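PDB 3B8X: pyridoxamine 5-phosphate-dependent dehydrase from Escherichia coli, which catalyses the pyridoxal phosphate-dependent removal of the C3' hydroxyl from GDP-4-keto-6-deoxy-D-mannose, a step in making the O-antigen sugar L-colitose. Local coordinates for residues B[209-221]-B[240-253]. The protein carries 1 engineered substitution. Sequence-based numbering, arbitrary orientation.
Sequences HILLCIRAHGWTR and ESFKFVLPGYNVRP. With G4M ([(2R,3S,4R,5R)-5-(2-amino-6-oxo-1,6-dihydro-9H-purin-9-yl)-3,4-dihydroxytetrahydrofuran-2-yl]methyl (2R,3S,4S,5S,6R)-3,4-dihydroxy-5-[({3-hydroxy-2-methyl-5-[(phosphonooxy)methyl]pyridin-4-yl}methyl)amino]-6-methyltetrahydro-2H-pyran-2-yl dihydrogen diphosphate), chain G.
With chi1 of R221 at -73°, its CG lies beside the backbone N and opposite the carbonyl carbon, and a bend at chi2 (-149°) then carries the chain over the W219 indole toward S241 and the diphosphate of G4M. These residues belong to the aminotransferase fold of the DegT/DnrJ/EryC1 family, where the end of helix 205-214 and the loop after helix 237-241 build one wall of the ligand pocket at the subunit interface. NE of R221 gives a nearly straight bond to S241 O (3.0 Å), which sits in the guanidinium plane, while NH1 donates to both O4P and O1P of G4M; the in-plane carbonyl and the stacked indole together would hold the guanidinium's rotation. W219 lies under this guanidinium, its CZ3 beneath the face centre, and H217 CD2 lies over the rim of the indole's other face. Next along, NE2 of H217 rests over the R252 guanidinium, their planes 87° apart, and R252 is salt-bridged to E196 of the second subunit. N250 lays CB against the H217 ring in an off-centre CH-pi contact. Its OD1 accepts from R252 N (3.1 Å) in an Asx turn, while ND2 donates to OP1, on the pyridoxal phosphate part of G4M, and to that same E196. Backbone bonds lace the segments around the type I' turn A216–W219: Y249 N to I214 O, H217 N to Y249 O, and V245 N to G218 O. Away from the ligand, L246 packs CB against C213 SG and I214 CG2. Beside the R221–S241 bond, T220 OG1 donates to E240 OE1 nearly along the carboxylate C-O axis (2.8 Å).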
ATOM      1  N   HIS B 209      -3.483  -6.926  17.070  1.00 12.41           N
ATOM      2  CA  HIS B 209      -4.672  -7.377  16.373  1.00 15.12           C
ATOM      3  C   HIS B 209      -5.228  -6.311  15.426  1.00 10.58           C
ATOM      4  O   HIS B 209      -5.639  -6.639  14.311  1.00 17.36           O
ATOM      5  CB  HIS B 209      -5.719  -7.856  17.404  1.00 15.83           C
ATOM      6  CG  HIS B 209      -5.300  -9.114  18.103  1.00 18.03           C
ATOM      7  ND1 HIS B 209      -5.974  -9.647  19.187  1.00 21.56           N
ATOM      8  CD2 HIS B 209      -4.251  -9.937  17.866  1.00 18.44           C
ATOM      9  CE1 HIS B 209      -5.364 -10.756  19.570  1.00 16.93           C
ATOM     10  NE2 HIS B 209      -4.311 -10.948  18.792  1.00 11.74           N
ATOM     11  N   ILE B 210      -5.208  -5.038  15.830  1.00  9.91           N
ATOM     12  CA  ILE B 210      -5.745  -4.001  14.945  1.00 11.86           C
ATOM     13  C   ILE B 210      -4.912  -3.986  13.678  1.00  8.62           C
ATOM     14  O   ILE B 210      -5.423  -3.826  12.567  1.00 12.07           O
ATOM     15  CB  ILE B 210      -5.686  -2.593  15.564  1.00 22.46           C
ATOM     16  CG1 ILE B 210      -6.780  -2.406  16.642  1.00 18.17           C
ATOM     17  CG2 ILE B 210      -5.910  -1.567  14.489  1.00  9.76           C
ATOM     18  CD1 ILE B 210      -6.533  -1.247  17.688  1.00 12.86           C
ATOM     19  N   LEU B 211      -3.627  -4.174  13.849  1.00  9.54           N
ATOM     20  CA  LEU B 211      -2.724  -4.163  12.695  1.00 14.92           C
ATOM     21  C   LEU B 211      -3.058  -5.321  11.757  1.00 24.06           C
ATOM     22  O   LEU B 211      -3.140  -5.147  10.536  1.00  9.80           O
ATOM     23  CB  LEU B 211      -1.243  -4.221  13.118  1.00  6.25           C
ATOM     24  CG  LEU B 211      -0.810  -2.916  13.818  1.00 13.31           C
ATOM     25  CD1 LEU B 211       0.491  -3.064  14.602  1.00 11.67           C
ATOM     26  CD2 LEU B 211      -0.662  -1.738  12.806  1.00  8.28           C
ATOM     27  N   LEU B 212      -3.263  -6.505  12.329  1.00 10.91           N
ATOM     28  CA  LEU B 212      -3.572  -7.694  11.530  1.00 15.50           C
ATOM     29  C   LEU B 212      -4.842  -7.534  10.716  1.00 23.72           C
ATOM     30  O   LEU B 212      -4.962  -8.080   9.606  1.00 13.89           O
ATOM     31  CB  LEU B 212      -3.719  -8.914  12.415  1.00  6.59           C
ATOM     32  CG  LEU B 212      -2.428  -9.369  13.113  1.00  2.56           C
ATOM     33  CD1 LEU B 212      -2.818 -10.460  14.084  1.00 13.55           C
ATOM     34  CD2 LEU B 212      -1.421  -9.875  12.103  1.00  9.23           C
ATOM     35  N   CYS B 213      -5.798  -6.802  11.278  1.00  9.92           N
ATOM     36  CA  CYS B 213      -7.057  -6.542  10.580  1.00  8.37           C
ATOM     37  C   CYS B 213      -6.924  -5.515   9.448  1.00  3.21           C
ATOM     38  O   CYS B 213      -7.392  -5.733   8.334  1.00 10.53           O
ATOM     39  CB  CYS B 213      -8.070  -6.028  11.614  1.00  7.30           C
ATOM     40  SG  CYS B 213      -9.700  -5.517  10.957  1.00 11.47           S
ATOM     41  N   ILE B 214      -6.300  -4.370   9.749  1.00 13.35           N
ATOM     42  CA  ILE B 214      -6.194  -3.316   8.750  1.00  6.72           C
ATOM     43  C   ILE B 214      -5.159  -3.546   7.647  1.00 14.01           C
ATOM     44  O   ILE B 214      -5.173  -2.848   6.602  1.00  6.23           O
ATOM     45  CB  ILE B 214      -6.109  -1.948   9.372  1.00  8.08           C
ATOM     46  CG1 ILE B 214      -4.853  -1.854  10.255  1.00  1.00           C
ATOM     47  CG2 ILE B 214      -7.413  -1.614  10.056  1.00  9.88           C
ATOM     48  CD1 ILE B 214      -4.611  -0.406  10.726  1.00  5.24           C
ATOM     49  N   ARG B 215      -4.250  -4.503   7.892  1.00  8.27           N
ATOM     50  CA  ARG B 215      -3.241  -4.827   6.875  1.00  9.26           C
ATOM     51  C   ARG B 215      -3.954  -5.494   5.731  1.00 10.30           C
ATOM     52  O   ARG B 215      -3.470  -5.493   4.613  1.00 11.79           O
ATOM     53  CB  ARG B 215      -2.267  -5.935   7.321  1.00  1.00           C
ATOM     54  CG  ARG B 215      -1.332  -6.367   6.191  1.00  2.27           C
ATOM     55  CD  ARG B 215      -0.245  -7.268   6.765  1.00  7.15           C
ATOM     56  NE  ARG B 215      -0.804  -8.446   7.457  1.00  8.76           N
ATOM     57  CZ  ARG B 215      -0.077  -9.372   8.083  1.00 14.71           C
ATOM     58  NH1 ARG B 215       1.247  -9.239   8.189  1.00  5.43           N
ATOM     59  NH2 ARG B 215      -0.682 -10.417   8.648  1.00 12.53           N
ATOM     60  N   ALA B 216      -5.075  -6.150   6.028  1.00  9.48           N
ATOM     61  CA  ALA B 216      -5.698  -6.925   4.967  1.00  9.43           C
ATOM     62  C   ALA B 216      -7.203  -6.788   4.884  1.00 12.68           C
ATOM     63  O   ALA B 216      -7.929  -7.588   5.465  1.00  5.19           O
ATOM     64  CB  ALA B 216      -5.338  -8.410   5.113  1.00 11.18           C
ATOM     65  N   HIS B 217      -7.643  -5.792   4.136  1.00  7.17           N
ATOM     66  CA  HIS B 217      -9.053  -5.577   3.867  1.00 10.18           C
ATOM     67  C   HIS B 217      -9.973  -5.229   5.009  1.00 11.15           C
ATOM     68  O   HIS B 217     -11.167  -5.036   4.766  1.00 11.72           O
ATOM     69  CB  HIS B 217      -9.633  -6.795   3.130  1.00  6.40           C
ATOM     70  CG  HIS B 217      -8.826  -7.220   1.947  1.00 13.31           C
ATOM     71  ND1 HIS B 217      -8.809  -6.489   0.774  1.00 10.83           N
ATOM     72  CD2 HIS B 217      -8.039  -8.310   1.735  1.00  6.28           C
ATOM     73  CE1 HIS B 217      -8.057  -7.119  -0.112  1.00  6.08           C
ATOM     74  NE2 HIS B 217      -7.570  -8.220   0.444  1.00  9.45           N
ATOM     75  N   GLY B 218      -9.461  -5.165   6.230  1.00 15.40           N
ATOM     76  CA  GLY B 218     -10.292  -4.853   7.378  1.00  8.97           C
ATOM     77  C   GLY B 218     -11.164  -6.041   7.761  1.00 16.13           C
ATOM     78  O   GLY B 218     -12.162  -5.906   8.438  1.00  7.25           O
ATOM     79  N   TRP B 219     -10.779  -7.224   7.308  1.00 16.12           N
ATOM     80  CA  TRP B 219     -11.548  -8.419   7.581  1.00 14.05           C
ATOM     81  C   TRP B 219     -11.011  -9.175   8.798  1.00 38.84           C
ATOM     82  O   TRP B 219     -10.039  -8.766   9.443  1.00 17.49           O
ATOM     83  CB  TRP B 219     -11.614  -9.299   6.324  1.00  4.77           C
ATOM     84  CG  TRP B 219     -10.253  -9.954   5.908  1.00  7.47           C
ATOM     85  CD1 TRP B 219      -9.089 -10.075   6.636  1.00  8.24           C
ATOM     86  CD2 TRP B 219      -9.982 -10.542   4.632  1.00 10.69           C
ATOM     87  NE1 TRP B 219      -8.145 -10.781   5.901  1.00 11.83           N
ATOM     88  CE2 TRP B 219      -8.688 -11.101   4.691  1.00 17.02           C
ATOM     89  CE3 TRP B 219     -10.778 -10.786   3.503  1.00  9.67           C
ATOM     90  CZ2 TRP B 219      -8.139 -11.797   3.622  1.00 16.71           C
ATOM     91  CZ3 TRP B 219     -10.249 -11.534   2.470  1.00  8.02           C
ATOM     92  CH2 TRP B 219      -8.933 -11.991   2.524  1.00 10.83           C
ATOM     93  N   THR B 220     -11.671 -10.261   9.159  1.00 19.13           N
ATOM     94  CA  THR B 220     -11.257 -10.949  10.358  1.00 10.66           C
ATOM     95  C   THR B 220     -10.435 -12.194  10.100  1.00 14.80           C
ATOM     96  O   THR B 220     -10.101 -12.912  11.014  1.00 17.51           O
ATOM     97  CB  THR B 220     -12.485 -11.390  11.125  1.00 15.74           C
ATOM     98  OG1 THR B 220     -13.227 -12.297  10.297  1.00 22.03           O
ATOM     99  CG2 THR B 220     -13.352 -10.156  11.459  1.00 11.85           C
ATOM    100  N   ARG B 221     -10.100 -12.450   8.849  1.00 19.50           N
ATOM    101  CA  ARG B 221      -9.421 -13.684   8.543  1.00 10.85           C
ATOM    102  C   ARG B 221      -8.146 -13.980   9.299  1.00 17.14           C
ATOM    103  O   ARG B 221      -7.804 -15.137   9.511  1.00 14.51           O
ATOM    104  CB  ARG B 221      -9.095 -13.733   7.063  1.00 29.34           C
ATOM    105  CG  ARG B 221     -10.318 -13.962   6.247  1.00 17.29           C
ATOM    106  CD  ARG B 221      -9.992 -14.728   4.983  1.00 17.49           C
ATOM    107  NE  ARG B 221     -11.113 -14.614   4.059  1.00 26.07           N
ATOM    108  CZ  ARG B 221     -11.022 -14.869   2.763  1.00 28.68           C
ATOM    109  NH1 ARG B 221      -9.883 -15.302   2.247  1.00 44.51           N
ATOM    110  NH2 ARG B 221     -12.088 -14.729   2.004  1.00 26.85           N
ATOM    111  N   GLU B 240     -17.535 -15.618   8.724  1.00 26.60           N
ATOM    112  CA  GLU B 240     -16.245 -14.950   8.856  1.00 39.37           C
ATOM    113  C   GLU B 240     -15.441 -14.915   7.556  1.00 10.22           C
ATOM    114  O   GLU B 240     -14.314 -14.429   7.527  1.00 56.25           O
ATOM    115  CB  GLU B 240     -15.417 -15.658   9.927  1.00 32.46           C
ATOM    116  CG  GLU B 240     -16.153 -15.709  11.231  1.00 10.03           C
ATOM    117  CD  GLU B 240     -16.068 -14.382  12.030  1.00 22.73           C
ATOM    118  OE1 GLU B 240     -15.084 -13.629  11.892  1.00 19.80           O
ATOM    119  OE2 GLU B 240     -16.985 -14.068  12.828  1.00 20.87           O
ATOM    120  N   SER B 241     -16.016 -15.408   6.468  1.00 99.89           N
ATOM    121  CA  SER B 241     -15.329 -15.388   5.178  1.00 32.21           C
ATOM    122  C   SER B 241     -14.987 -13.931   4.838  1.00 99.89           C
ATOM    123  O   SER B 241     -13.819 -13.538   4.756  1.00 22.33           O
ATOM    124  CB  SER B 241     -16.281 -15.966   4.113  1.00 96.42           C
ATOM    125  OG  SER B 241     -15.719 -15.998   2.810  1.00 29.45           O
ATOM    126  N   PHE B 242     -16.039 -13.142   4.651  1.00 33.13           N
ATOM    127  CA  PHE B 242     -15.942 -11.730   4.297  1.00 41.02           C
ATOM    128  C   PHE B 242     -16.712 -10.890   5.345  1.00 34.55           C
ATOM    129  O   PHE B 242     -17.778 -10.339   5.119  1.00 20.67           O
ATOM    130  CB  PHE B 242     -16.520 -11.471   2.882  1.00 22.77           C
ATOM    131  CG  PHE B 242     -15.788 -12.147   1.733  1.00 99.89           C
ATOM    132  CD1 PHE B 242     -14.414 -12.361   1.744  1.00 99.89           C
ATOM    133  CD2 PHE B 242     -16.487 -12.483   0.578  1.00 42.21           C
ATOM    134  CE1 PHE B 242     -13.764 -12.937   0.629  1.00 60.66           C
ATOM    135  CE2 PHE B 242     -15.848 -13.044  -0.543  1.00 89.12           C
ATOM    136  CZ  PHE B 242     -14.478 -13.249  -0.528  1.00 22.20           C
ATOM    137  N   LYS B 243     -16.162 -10.805   6.534  1.00 20.11           N
ATOM    138  CA  LYS B 243     -16.737  -9.988   7.584  1.00 24.45           C
ATOM    139  C   LYS B 243     -15.759  -8.770   7.640  1.00 13.65           C
ATOM    140  O   LYS B 243     -14.552  -8.939   7.884  1.00 17.24           O
ATOM    141  CB  LYS B 243     -16.643 -10.847   8.850  1.00 27.48           C
ATOM    142  CG  LYS B 243     -17.161 -10.222  10.130  1.00 23.20           C
ATOM    143  CD  LYS B 243     -18.042 -11.260  10.858  1.00 29.86           C
ATOM    144  CE  LYS B 243     -18.011 -11.185  12.378  1.00 99.89           C
ATOM    145  NZ  LYS B 243     -18.749 -12.367  12.949  1.00 20.86           N
ATOM    146  N   PHE B 244     -16.269  -7.557   7.438  1.00 16.45           N
ATOM    147  CA  PHE B 244     -15.438  -6.352   7.398  1.00 10.15           C
ATOM    148  C   PHE B 244     -15.681  -5.453   8.606  1.00 15.58           C
ATOM    149  O   PHE B 244     -16.789  -4.961   8.790  1.00 15.25           O
ATOM    150  CB  PHE B 244     -15.769  -5.634   6.094  1.00  8.09           C
ATOM    151  CG  PHE B 244     -15.325  -6.391   4.889  1.00  7.18           C
ATOM    152  CD1 PHE B 244     -16.235  -6.814   3.927  1.00 15.63           C
ATOM    153  CD2 PHE B 244     -13.986  -6.720   4.732  1.00 11.93           C
ATOM    154  CE1 PHE B 244     -15.821  -7.481   2.767  1.00 11.49           C
ATOM    155  CE2 PHE B 244     -13.560  -7.424   3.572  1.00 10.48           C
ATOM    156  CZ  PHE B 244     -14.490  -7.803   2.595  1.00  9.45           C
ATOM    157  N   VAL B 245     -14.641  -5.208   9.402  1.00 11.03           N
ATOM    158  CA  VAL B 245     -14.769  -4.502  10.693  1.00 16.18           C
ATOM    159  C   VAL B 245     -14.013  -3.235  11.051  1.00 20.77           C
ATOM    160  O   VAL B 245     -14.374  -2.567  12.029  1.00 13.28           O
ATOM    161  CB  VAL B 245     -14.611  -5.516  11.871  1.00 15.27           C
ATOM    162  CG1 VAL B 245     -15.591  -6.676  11.662  1.00 16.15           C
ATOM    163  CG2 VAL B 245     -13.172  -6.109  11.933  1.00 15.27           C
ATOM    164  N   LEU B 246     -12.942  -2.923  10.327  1.00  9.52           N
ATOM    165  CA  LEU B 246     -12.188  -1.683  10.533  1.00  9.96           C
ATOM    166  C   LEU B 246     -11.885  -1.149   9.122  1.00  7.30           C
ATOM    167  O   LEU B 246     -11.680  -1.963   8.200  1.00 10.50           O
ATOM    168  CB  LEU B 246     -10.874  -1.975  11.273  1.00  4.02           C
ATOM    169  CG  LEU B 246     -11.106  -2.188  12.763  1.00  6.45           C
ATOM    170  CD1 LEU B 246      -9.784  -2.482  13.370  1.00  6.88           C
ATOM    171  CD2 LEU B 246     -11.765  -0.984  13.459  1.00  6.33           C
ATOM    172  N   PRO B 247     -11.880   0.175   8.940  1.00  6.31           N
ATOM    173  CA  PRO B 247     -11.537   0.763   7.635  1.00 13.98           C
ATOM    174  C   PRO B 247     -10.026   0.595   7.402  1.00 16.38           C
ATOM    175  O   PRO B 247      -9.233   1.431   7.801  1.00 17.22           O
ATOM    176  CB  PRO B 247     -11.942   2.254   7.767  1.00 11.39           C
ATOM    177  CG  PRO B 247     -12.462   2.438   9.204  1.00 10.10           C
ATOM    178  CD  PRO B 247     -12.071   1.194   9.992  1.00  8.38           C
ATOM    179  N   GLY B 248      -9.633  -0.482   6.727  1.00 14.65           N
ATOM    180  CA  GLY B 248      -8.217  -0.754   6.475  1.00  3.41           C
ATOM    181  C   GLY B 248      -7.746  -0.667   5.000  1.00  9.90           C
ATOM    182  O   GLY B 248      -8.324   0.050   4.143  1.00  6.50           O
ATOM    183  N   TYR B 249      -6.718  -1.449   4.707  1.00  5.62           N
ATOM    184  CA  TYR B 249      -6.128  -1.411   3.363  1.00  5.96           C
ATOM    185  C   TYR B 249      -5.779  -2.821   3.002  1.00 12.94           C
ATOM    186  O   TYR B 249      -5.961  -3.745   3.776  1.00  6.96           O
ATOM    187  CB  TYR B 249      -4.755  -0.667   3.477  1.00  2.50           C
ATOM    188  CG  TYR B 249      -4.891   0.778   3.947  1.00  4.34           C
ATOM    189  CD1 TYR B 249      -4.841   1.110   5.318  1.00  3.37           C
ATOM    190  CD2 TYR B 249      -5.138   1.806   3.025  1.00  8.28           C
ATOM    191  CE1 TYR B 249      -5.063   2.450   5.739  1.00 16.48           C
ATOM    192  CE2 TYR B 249      -5.394   3.150   3.443  1.00  6.20           C
ATOM    193  CZ  TYR B 249      -5.321   3.477   4.811  1.00  5.18           C
ATOM    194  OH  TYR B 249      -5.509   4.803   5.240  1.00  9.80           O
ATOM    195  N   ASN B 250      -5.251  -2.982   1.804  1.00  7.49           N
ATOM    196  CA  ASN B 250      -4.595  -4.241   1.501  1.00  9.12           C
ATOM    197  C   ASN B 250      -3.140  -3.780   1.306  1.00 18.94           C
ATOM    198  O   ASN B 250      -2.803  -3.179   0.266  1.00  5.29           O
ATOM    199  CB  ASN B 250      -5.055  -4.900   0.214  1.00  1.00           C
ATOM    200  CG  ASN B 250      -4.098  -6.010  -0.241  1.00 13.65           C
ATOM    201  OD1 ASN B 250      -3.053  -6.221   0.383  1.00  8.83           O
ATOM    202  ND2 ASN B 250      -4.437  -6.712  -1.346  1.00  3.39           N
ATOM    203  N   VAL B 251      -2.300  -3.977   2.323  1.00  4.38           N
ATOM    204  CA  VAL B 251      -0.860  -3.689   2.247  1.00  6.22           C
ATOM    205  C   VAL B 251      -0.060  -4.932   2.654  1.00  4.19           C
ATOM    206  O   VAL B 251       0.951  -4.872   3.338  1.00  7.58           O
ATOM    207  CB  VAL B 251      -0.433  -2.468   3.075  1.00  2.52           C
ATOM    208  CG1 VAL B 251      -1.147  -1.220   2.491  1.00 10.53           C
ATOM    209  CG2 VAL B 251      -0.808  -2.694   4.535  1.00  5.49           C
ATOM    210  N   ARG B 252      -0.570  -6.083   2.259  1.00  1.80           N
ATOM    211  CA  ARG B 252       0.093  -7.314   2.577  1.00  6.66           C
ATOM    212  C   ARG B 252       1.424  -7.392   1.811  1.00 15.27           C
ATOM    213  O   ARG B 252       1.540  -6.828   0.719  1.00 13.85           O
ATOM    214  CB  ARG B 252      -0.813  -8.473   2.125  1.00  1.00           C
ATOM    215  CG  ARG B 252      -2.080  -8.657   2.926  1.00  4.41           C
ATOM    216  CD  ARG B 252      -2.771  -9.906   2.435  1.00  8.01           C
ATOM    217  NE  ARG B 252      -3.180  -9.880   1.032  1.00 18.43           N
ATOM    218  CZ  ARG B 252      -4.273 -10.482   0.570  1.00 28.72           C
ATOM    219  NH1 ARG B 252      -5.051 -11.174   1.401  1.00 20.44           N
ATOM    220  NH2 ARG B 252      -4.587 -10.403  -0.723  1.00 15.66           N
ATOM    221  N   PRO B 253       2.435  -8.057   2.382  1.00 10.71           N
ATOM    222  CA  PRO B 253       3.695  -8.221   1.668  1.00 10.21           C
ATOM    223  C   PRO B 253       3.521  -9.521   0.909  1.00 13.11           C
ATOM    224  O   PRO B 253       2.591 -10.279   1.178  1.00  9.86           O
ATOM    225  CB  PRO B 253       4.732  -8.501   2.795  1.00  7.05           C
ATOM    226  CG  PRO B 253       3.916  -9.001   3.997  1.00  3.09           C
ATOM    227  CD  PRO B 253       2.458  -8.672   3.730  1.00  4.82           C
TER
HETATM  228  OP3 G4M G 500      -7.700  -8.090  -3.606  1.00  7.98           O
HETATM  229  PL  G4M G 500      -7.175  -6.726  -4.260  1.00  6.08           P
HETATM  230  OP1 G4M G 500      -6.529  -5.780  -3.180  1.00  4.87           O
HETATM  231  OP2 G4M G 500      -6.143  -6.975  -5.463  1.00  6.52           O
HETATM  232  OP4 G4M G 500      -8.381  -5.960  -4.997  1.00  7.96           O
HETATM  233  C5B G4M G 500      -9.301  -5.428  -4.065  1.00  6.20           C
HETATM  234  C5L G4M G 500     -10.702  -5.384  -4.681  1.00 10.16           C
HETATM  235  C6L G4M G 500     -11.303  -4.165  -4.974  1.00  6.57           C
HETATM  236  N1L G4M G 500     -12.537  -4.069  -5.493  1.00 13.42           N
HETATM  237  C2L G4M G 500     -13.301  -5.133  -5.644  1.00 17.00           C
HETATM  238  C2A G4M G 500     -14.725  -4.913  -6.145  1.00 12.84           C
HETATM  239  C3L G4M G 500     -12.788  -6.419  -5.354  1.00  8.70           C
HETATM  240  O3L G4M G 500     -13.563  -7.523  -5.490  1.00  9.35           O
HETATM  241  C4L G4M G 500     -11.458  -6.549  -4.865  1.00 10.13           C
HETATM  242  C4A G4M G 500     -10.937  -7.798  -4.502  1.00  7.62           C
HETATM  243  N4A G4M G 500     -11.681  -8.888  -4.659  1.00 21.18           N
HETATM  244  C4G G4M G 500     -11.142 -10.148  -4.457  1.00 47.59           C
HETATM  245  C5G G4M G 500     -12.144 -11.085  -3.776  1.00 17.44           C
HETATM  246  C6G G4M G 500     -13.434 -11.108  -4.595  1.00 11.43           C
HETATM  247  O5G G4M G 500     -11.580 -12.397  -3.775  1.00 24.40           O
HETATM  248  C3G G4M G 500      -9.834 -10.107  -3.650  1.00 23.60           C
HETATM  249  O3G G4M G 500      -8.748 -10.488  -4.513  1.00 46.86           O
HETATM  250  C2G G4M G 500      -9.942 -11.048  -2.424  1.00 37.96           C
HETATM  251  O2G G4M G 500      -8.663 -11.174  -1.769  1.00 28.36           O
HETATM  252  C1G G4M G 500     -10.516 -12.445  -2.801  1.00 42.69           C
HETATM  253  O1G G4M G 500     -11.029 -13.099  -1.627  1.00 30.22           O
HETATM  254  P2  G4M G 500     -10.491 -14.588  -1.819  1.00 31.27           P
HETATM  255  O3P G4M G 500     -10.948 -15.218  -3.231  1.00 41.50           O
HETATM  256  O4P G4M G 500     -11.158 -15.457  -0.652  1.00 64.45           O
HETATM  257  OPP G4M G 500      -8.876 -14.541  -1.734  1.00 52.36           O
HETATM  258  P   G4M G 500      -8.324 -15.933  -1.112  1.00 32.93           P
HETATM  259  O1P G4M G 500      -9.402 -16.745  -0.229  1.00 30.67           O
HETATM  260  O2P G4M G 500      -7.096 -15.536  -0.148  1.00 56.02           O
HETATM  261  O5' G4M G 500      -7.716 -16.885  -2.288  1.00 33.02           O
HETATM  262  C5' G4M G 500      -8.747 -17.404  -3.125  1.00 10.73           C
HETATM  263  C4' G4M G 500      -8.495 -18.893  -3.404  1.00 32.72           C
HETATM  264  O4' G4M G 500      -7.247 -19.099  -4.131  1.00 41.60           O
HETATM  265  C3' G4M G 500      -8.369 -19.684  -2.067  1.00 99.89           C
HETATM  266  O3' G4M G 500      -8.923 -20.998  -2.179  1.00 47.00           O
HETATM  267  C2' G4M G 500      -6.844 -19.711  -1.823  1.00 27.64           C
HETATM  268  O2' G4M G 500      -6.454 -20.928  -1.168  1.00 61.82           O
HETATM  269  C1' G4M G 500      -6.286 -19.719  -3.254  1.00 34.16           C
HETATM  270  N9  G4M G 500      -5.004 -19.017  -3.302  1.00 45.95           N
HETATM  271  C8  G4M G 500      -4.798 -17.698  -3.013  1.00 48.03           C
HETATM  272  N7  G4M G 500      -3.526 -17.438  -3.179  1.00 94.45           N
HETATM  273  C4  G4M G 500      -3.828 -19.587  -3.653  1.00 99.89           C
HETATM  274  C5  G4M G 500      -2.875 -18.569  -3.581  1.00 54.93           C
HETATM  275  C6  G4M G 500      -1.539 -18.886  -3.926  1.00 18.80           C
HETATM  276  O6  G4M G 500      -0.666 -18.044  -3.918  1.00 25.03           O
HETATM  277  N3  G4M G 500      -3.474 -20.810  -4.023  1.00 15.12           N
HETATM  278  C2  G4M G 500      -2.232 -21.091  -4.330  1.00 99.89           C
HETATM  279  N1  G4M G 500      -1.255 -20.148  -4.295  1.00 12.46           N
HETATM  280  N2  G4M G 500      -1.910 -22.364  -4.718  1.00 21.54           N
HETATM  281  O   HOH W   1     -13.033 -11.996   7.052  1.00 17.80           O